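Local coordinates for PilZ domain-containing protein (PDB 4Q63), which is of unknown function but, as a PilZ-like beta-barrel protein, may bind the bacterial second messenger cyclic di-GMP, at residues 92-95 with 96-100; 39-42 with 43-47. All coordinates share one frame; numbering follows the deposited sequence.

Contact 1 (92-95 with 96-100); sequences LKRL and RDERK. With CD (cadmium ion), chain D.
Arg94 reaches one turn along the helix to the carboxylate of Glu98, where its NE donates to OE1 at 3.1 Å, a hydrogen bond that is part of a salt bridge. With CG anti to the backbone N (chi1 174°) and the chain extended to NE, OE1 lies at the edge of the guanidinium, somewhat tilted from its plane, and the two flat groups stand almost perpendicular, 85° apart. Both Glu98 oxygens also chelate a cadmium ion, OE2 at 2.6 Å, and His57 joins them on the metal; OE1 is thus shared by metal and arginine, which would probably polarise the carboxylate. Leu95 CD1 lies 3.9 Å from Glu98 OE2. This is the last part of helix 82-100, the C-terminal helix that packs on the PilZ-like barrel, and regular i to i+4 bonds such as Glu98 N to Arg94 O, 3.0 Å, run through it. Leu92 and Leu95 are the buried side, both against Ile56 of strand 49-56. On another face Lys93 CG sits 3.7 Å from Arg96 NH1, while Asp97 OD1 is joined by Lys100 NZ at 3.6 Å and, at longer range, by Arg96 NH1. Arg96 also makes a cation-pi contact with Phe10, and Arg99 ends in a salt bridge to Glu17.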
ATOM      1  N   LEU A  92       4.465   9.625  -0.532  1.00 40.40           N
ATOM      2  CA  LEU A  92       4.419   9.286  -1.951  1.00 39.58           C
ATOM      3  C   LEU A  92       4.844  10.445  -2.837  1.00 44.10           C
ATOM      4  O   LEU A  92       5.498  10.240  -3.854  1.00 48.52           O
ATOM      5  CB  LEU A  92       3.017   8.823  -2.340  1.00 38.87           C
ATOM      6  CG  LEU A  92       2.627   7.490  -1.705  1.00 41.42           C
ATOM      7  CD1 LEU A  92       1.203   7.141  -2.097  1.00 33.84           C
ATOM      8  CD2 LEU A  92       3.612   6.371  -2.083  1.00 41.19           C
ATOM      9  N   LYS A  93       4.475  11.664  -2.450  1.00 46.94           N
ATOM     10  CA  LYS A  93       4.878  12.851  -3.199  1.00 48.87           C
ATOM     11  C   LYS A  93       6.387  13.063  -3.093  1.00 51.54           C
ATOM     12  O   LYS A  93       7.033  13.571  -4.025  1.00 52.07           O
ATOM     13  CB  LYS A  93       4.136  14.089  -2.693  1.00 50.67           C
ATOM     14  CG  LYS A  93       4.498  15.373  -3.434  1.00 59.49           C
ATOM     15  CD  LYS A  93       3.847  16.589  -2.797  0.86 63.90           C
ATOM     16  CE  LYS A  93       4.373  17.878  -3.415  0.73 72.02           C
ATOM     17  NZ  LYS A  93       3.882  19.081  -2.691  0.71 76.39           N
ATOM     18  N   ARG A  94       6.954  12.684  -1.954  1.00 49.31           N
ATOM     19  CA  ARG A  94       8.398  12.762  -1.802  1.00 54.14           C
ATOM     20  C   ARG A  94       9.058  11.707  -2.688  1.00 46.93           C
ATOM     21  O   ARG A  94       9.979  12.012  -3.436  1.00 52.62           O
ATOM     22  CB  ARG A  94       8.821  12.590  -0.342  1.00 52.25           C
ATOM     23  CG  ARG A  94      10.330  12.507  -0.156  1.00 58.94           C
ATOM     24  CD  ARG A  94      10.715  12.213   1.284  1.00 65.16           C
ATOM     25  NE  ARG A  94      12.104  11.765   1.389  1.00 70.36           N
ATOM     26  CZ  ARG A  94      12.963  12.175   2.318  1.00 81.54           C
ATOM     27  NH1 ARG A  94      12.582  13.054   3.232  1.00 88.44           N
ATOM     28  NH2 ARG A  94      14.207  11.711   2.330  1.00 84.58           N
ATOM     29  N   LEU A  95       8.564  10.473  -2.623  1.00 46.01           N
ATOM     30  CA  LEU A  95       9.113   9.383  -3.437  1.00 49.05           C
ATOM     31  C   LEU A  95       9.018   9.670  -4.941  1.00 53.93           C
ATOM     32  O   LEU A  95       9.916   9.323  -5.707  1.00 54.80           O
ATOM     33  CB  LEU A  95       8.419   8.054  -3.109  1.00 45.28           C
ATOM     34  CG  LEU A  95       8.869   6.824  -3.912  1.00 49.09           C
ATOM     35  CD1 LEU A  95      10.382   6.598  -3.813  1.00 50.38           C
ATOM     36  CD2 LEU A  95       8.101   5.574  -3.470  1.00 43.07           C
ATOM     37  N   ARG A  96       7.927  10.307  -5.351  1.00 55.65           N
ATOM     38  CA  ARG A  96       7.726  10.648  -6.753  1.00 62.22           C
ATOM     39  C   ARG A  96       8.724  11.712  -7.223  1.00 65.16           C
ATOM     40  O   ARG A  96       9.240  11.637  -8.339  1.00 64.72           O
ATOM     41  CB  ARG A  96       6.290  11.120  -6.980  1.00 64.49           C
ATOM     42  CG  ARG A  96       5.918  11.290  -8.437  1.00 75.18           C
ATOM     43  CD  ARG A  96       4.649  12.108  -8.551  1.00 82.94           C
ATOM     44  NE  ARG A  96       4.793  13.381  -7.847  1.00 89.59           N
ATOM     45  CZ  ARG A  96       3.842  14.306  -7.763  1.00 93.20           C
ATOM     46  NH1 ARG A  96       4.072  15.431  -7.101  1.00 97.60           N
ATOM     47  NH2 ARG A  96       2.666  14.109  -8.344  1.00 91.58           N
ATOM     48  N   ASP A  97       8.993  12.695  -6.363  1.00 68.50           N
ATOM     49  CA  ASP A  97       9.972  13.743  -6.662  1.00 75.03           C
ATOM     50  C   ASP A  97      11.395  13.192  -6.735  1.00 71.72           C
ATOM     51  O   ASP A  97      12.220  13.678  -7.511  1.00 70.63           O
ATOM     52  CB  ASP A  97       9.909  14.873  -5.627  1.00 82.77           C
ATOM     53  CG  ASP A  97       8.617  15.668  -5.700  1.00 88.78           C
ATOM     54  OD1 ASP A  97       7.935  15.603  -6.746  1.00 92.94           O
ATOM     55  OD2 ASP A  97       8.285  16.363  -4.713  1.00 89.65           O
ATOM     56  N   GLU A  98      11.680  12.179  -5.922  1.00 64.72           N
ATOM     57  CA  GLU A  98      12.994  11.537  -5.932  1.00 68.83           C
ATOM     58  C   GLU A  98      13.278  10.818  -7.243  1.00 68.04           C
ATOM     59  O   GLU A  98      14.415  10.791  -7.709  1.00 70.70           O
ATOM     60  CB  GLU A  98      13.114  10.545  -4.780  1.00 67.07           C
ATOM     61  CG  GLU A  98      13.598  11.158  -3.488  1.00 71.17           C
ATOM     62  CD  GLU A  98      13.348  10.238  -2.320  1.00 68.09           C
ATOM     63  OE1 GLU A  98      13.406  10.706  -1.162  1.00 75.96           O
ATOM     64  OE2 GLU A  98      13.089   9.042  -2.571  1.00 57.93           O
ATOM     65  N   ARG A  99      12.247  10.216  -7.823  1.00 64.93           N
ATOM     66  CA  ARG A  99      12.379   9.576  -9.124  1.00 68.69           C
ATOM     67  C   ARG A  99      12.597  10.608 -10.222  1.00 76.18           C
ATOM     68  O   ARG A  99      13.250  10.327 -11.225  1.00 81.55           O
ATOM     69  CB  ARG A  99      11.143   8.734  -9.427  1.00 62.48           C
ATOM     70  CG  ARG A  99      11.046   7.491  -8.583  1.00 57.20           C
ATOM     71  CD  ARG A  99       9.736   6.763  -8.850  1.00 58.34           C
ATOM     72  NE  ARG A  99       9.581   5.590  -7.994  1.00 53.30           N
ATOM     73  CZ  ARG A  99       8.601   4.700  -8.114  1.00 52.71           C
ATOM     74  NH1 ARG A  99       7.673   4.843  -9.060  1.00 56.43           N
ATOM     75  NH2 ARG A  99       8.550   3.667  -7.289  1.00 46.65           N
ATOM     76  N   LYS A 100      12.050  11.804 -10.020  0.94 80.38           N
ATOM     77  CA  LYS A 100      12.261  12.918 -10.941  1.00 93.37           C
ATOM     78  C   LYS A 100      13.726  13.339 -10.971  1.00103.30           C
ATOM     79  O   LYS A 100      14.189  13.933 -11.945  1.00110.68           O
ATOM     80  CB  LYS A 100      11.393  14.117 -10.544  1.00 94.57           C
ATOM     81  CG  LYS A 100      10.313  14.467 -11.554  0.90 97.13           C
ATOM     82  CD  LYS A 100       8.923  14.058 -11.079  0.93 89.33           C
ATOM     83  CE  LYS A 100       8.265  15.166 -10.266  0.71 88.91           C
ATOM     84  NZ  LYS A 100       6.803  14.940 -10.086  0.94 85.29           N
TER
HETATM   85 CD    CD D 203      13.285   8.263  -0.140  1.00 45.54          CD

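Contact 2 (39-42 with 43-47); sequences VVKQ and KTDIP
Lys41 and Asp45 face each other across the bend of the chain, and their one polar interaction is a long salt bridge: NZ of Lys41 stands 3.9 Å from OD1 of Asp45. The lysine is stretched out from CG onward, its CG anti to the backbone N (chi1 170°), which carries the ammonium end across to the aspartate. The two side chains pass at a slant, and a single carboxylate oxygen does the touching. At that separation the pairing is probably mainly electrostatic, between two exposed residues.

Van der Waals contact accompanies the charge pair. The methylene CE of Lys41 is nearer to Asp45 OD1, at 3.6 Å, than the nitrogen is, so the carboxylate oxygen lies beside the last carbon of the lysine as well as its charged tip.

No backbone hydrogen bond closes the turn between 39-42 and 43-47. The chain rounds the corner in loop conformation, with Gln42 O still 4.4 Å from Asp45 N, too wide for a beta-turn bond between those two atoms. Gln42 instead sends its amide NE2 to the carbonyl of Ser26, fastening the start of the loop to the neighbouring strand.

The bend follows strand 36-40, whose Val39 and Val40 pair through their backbones with Ile75 and Glu28 on the two flanking strands, 74-79 and 25-33. Val39 packs against Ile27, Ile29, Ile75 and Leu77, and at the far end of the loop Pro47 O accepts a hydrogen bond from Tyr65 OH, just before the chain enters strand 49-56.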
ATOM      1  N   VAL A  39      -2.286  -5.397  -4.420  1.00 33.66           N
ATOM      2  CA  VAL A  39      -1.406  -6.425  -3.870  1.00 36.71           C
ATOM      3  C   VAL A  39      -1.688  -7.802  -4.504  1.00 44.11           C
ATOM      4  O   VAL A  39      -2.760  -8.029  -5.081  1.00 35.56           O
ATOM      5  CB  VAL A  39      -1.531  -6.528  -2.341  1.00 38.32           C
ATOM      6  CG1 VAL A  39      -1.218  -5.166  -1.690  1.00 36.29           C
ATOM      7  CG2 VAL A  39      -2.927  -6.997  -1.935  1.00 42.20           C
ATOM      8  N   VAL A  40      -0.727  -8.714  -4.395  1.00 40.40           N
ATOM      9  CA  VAL A  40      -0.888 -10.043  -4.972  1.00 41.98           C
ATOM     10  C   VAL A  40      -1.406 -11.047  -3.948  1.00 45.06           C
ATOM     11  O   VAL A  40      -0.891 -11.129  -2.833  1.00 48.34           O
ATOM     12  CB  VAL A  40       0.431 -10.549  -5.542  1.00 42.56           C
ATOM     13  CG1 VAL A  40       0.200 -11.836  -6.391  1.00 42.51           C
ATOM     14  CG2 VAL A  40       1.076  -9.449  -6.380  1.00 43.05           C
ATOM     15  N   LYS A  41      -2.418 -11.821  -4.339  1.00 59.91           N
ATOM     16  CA  LYS A  41      -3.011 -12.827  -3.461  1.00 62.33           C
ATOM     17  C   LYS A  41      -2.024 -13.943  -3.108  1.00 66.80           C
ATOM     18  O   LYS A  41      -1.281 -14.418  -3.967  1.00 64.25           O
ATOM     19  CB  LYS A  41      -4.270 -13.411  -4.116  1.00 71.90           C
ATOM     20  CG  LYS A  41      -4.857 -14.631  -3.422  1.00 79.21           C
ATOM     21  CD  LYS A  41      -6.093 -15.129  -4.160  1.00 83.29           C
ATOM     22  CE  LYS A  41      -6.829 -16.192  -3.358  1.00 88.86           C
ATOM     23  NZ  LYS A  41      -8.173 -16.494  -3.928  1.00 94.07           N
ATOM     24  N   GLN A  42      -2.020 -14.358  -1.844  1.00 69.79           N
ATOM     25  CA  GLN A  42      -1.197 -15.490  -1.413  1.00 79.19           C
ATOM     26  C   GLN A  42      -2.048 -16.646  -0.894  1.00 84.28           C
ATOM     27  O   GLN A  42      -3.276 -16.613  -0.990  1.00 80.59           O
ATOM     28  CB  GLN A  42      -0.198 -15.054  -0.347  1.00 79.95           C
ATOM     29  CG  GLN A  42       0.875 -14.133  -0.871  0.83 78.15           C
ATOM     30  CD  GLN A  42       1.499 -13.297   0.223  0.81 74.66           C
ATOM     31  OE1 GLN A  42       0.884 -13.056   1.264  0.84 75.10           O
ATOM     32  NE2 GLN A  42       2.724 -12.846  -0.007  0.82 72.32           N
ATOM     33  N   LYS A  43      -1.387 -17.666  -0.347  1.00 90.54           N
ATOM     34  CA  LYS A  43      -2.078 -18.844   0.171  1.00 98.58           C
ATOM     35  C   LYS A  43      -3.035 -18.444   1.284  1.00100.24           C
ATOM     36  O   LYS A  43      -4.223 -18.770   1.246  1.00102.96           O
ATOM     37  CB  LYS A  43      -1.080 -19.875   0.696  1.00102.68           C
ATOM     38  CG  LYS A  43      -1.689 -21.245   0.941  0.87107.88           C
ATOM     39  CD  LYS A  43      -0.806 -22.097   1.833  0.83111.90           C
ATOM     40  CE  LYS A  43       0.587 -22.255   1.253  0.89112.64           C
ATOM     41  NZ  LYS A  43       1.454 -23.084   2.135  0.95118.25           N
ATOM     42  N   THR A  44      -2.505 -17.733   2.272  0.76100.39           N
ATOM     43  CA  THR A  44      -3.319 -17.199   3.352  0.76100.44           C
ATOM     44  C   THR A  44      -4.258 -16.138   2.796  0.76 93.82           C
ATOM     45  O   THR A  44      -3.813 -15.077   2.365  0.76 86.88           O
ATOM     46  CB  THR A  44      -2.445 -16.553   4.446  0.76100.00           C
ATOM     47  OG1 THR A  44      -1.214 -17.276   4.573  0.76104.74           O
ATOM     48  CG2 THR A  44      -3.173 -16.547   5.783  0.76101.12           C
ATOM     49  N   ASP A  45      -5.554 -16.439   2.787  0.81 96.69           N
ATOM     50  CA  ASP A  45      -6.561 -15.460   2.395  0.81 92.48           C
ATOM     51  C   ASP A  45      -6.562 -14.312   3.400  0.81 85.54           C
ATOM     52  O   ASP A  45      -6.979 -14.487   4.544  0.81 87.28           O
ATOM     53  CB  ASP A  45      -7.948 -16.110   2.324  0.81 96.60           C
ATOM     54  CG  ASP A  45      -8.284 -16.627   0.934  0.81100.81           C
ATOM     55  OD1 ASP A  45      -8.166 -15.852  -0.039  0.81 97.21           O
ATOM     56  OD2 ASP A  45      -8.668 -17.812   0.815  0.81107.46           O
ATOM     57  N   ILE A  46      -6.086 -13.145   2.970  1.00 77.41           N
ATOM     58  CA  ILE A  46      -5.961 -11.985   3.850  1.00 69.71           C
ATOM     59  C   ILE A  46      -7.319 -11.460   4.326  1.00 67.45           C
ATOM     60  O   ILE A  46      -8.317 -11.573   3.614  1.00 68.88           O
ATOM     61  CB  ILE A  46      -5.176 -10.848   3.166  1.00 64.13           C
ATOM     62  CG1 ILE A  46      -6.021 -10.171   2.089  1.00 58.02           C
ATOM     63  CG2 ILE A  46      -3.886 -11.385   2.565  1.00 69.51           C
ATOM     64  CD1 ILE A  46      -5.473  -8.827   1.662  1.00 52.22           C
ATOM     65  N   PRO A  47      -7.361 -10.884   5.541  1.00 60.31           N
ATOM     66  CA  PRO A  47      -8.617 -10.360   6.086  1.00 49.43           C
ATOM     67  C   PRO A  47      -9.241  -9.313   5.176  1.00 40.15           C
ATOM     68  O   PRO A  47      -8.517  -8.525   4.568  1.00 36.38           O
ATOM     69  CB  PRO A  47      -8.174  -9.698   7.396  1.00 50.06           C
ATOM     70  CG  PRO A  47      -6.944 -10.427   7.784  1.00 56.49           C
ATOM     71  CD  PRO A  47      -6.246 -10.732   6.493  1.00 57.90           C
TER

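The two contacts lie on opposite sides of the chain's centre, their own centres 28 Å apart and their nearest atoms about 13 Å apart, and they do not touch. Contact 2 comes first along the chain, where strand 36-40 gives way to the loop leading to strand 49-56; contact 1 comes near the C-terminus, in the last turns of helix 82-100. Strand 49-56 relates them: the loop of contact 2 feeds into it, and the helix of contact 1 packs against it through Ile56. Both belong to one PilZ-like unit: contact 2 is in an exposed loop of the curled antiparallel sheet, contact 1 at the end of the helix whose Glu98 shares the cadmium ion with His57.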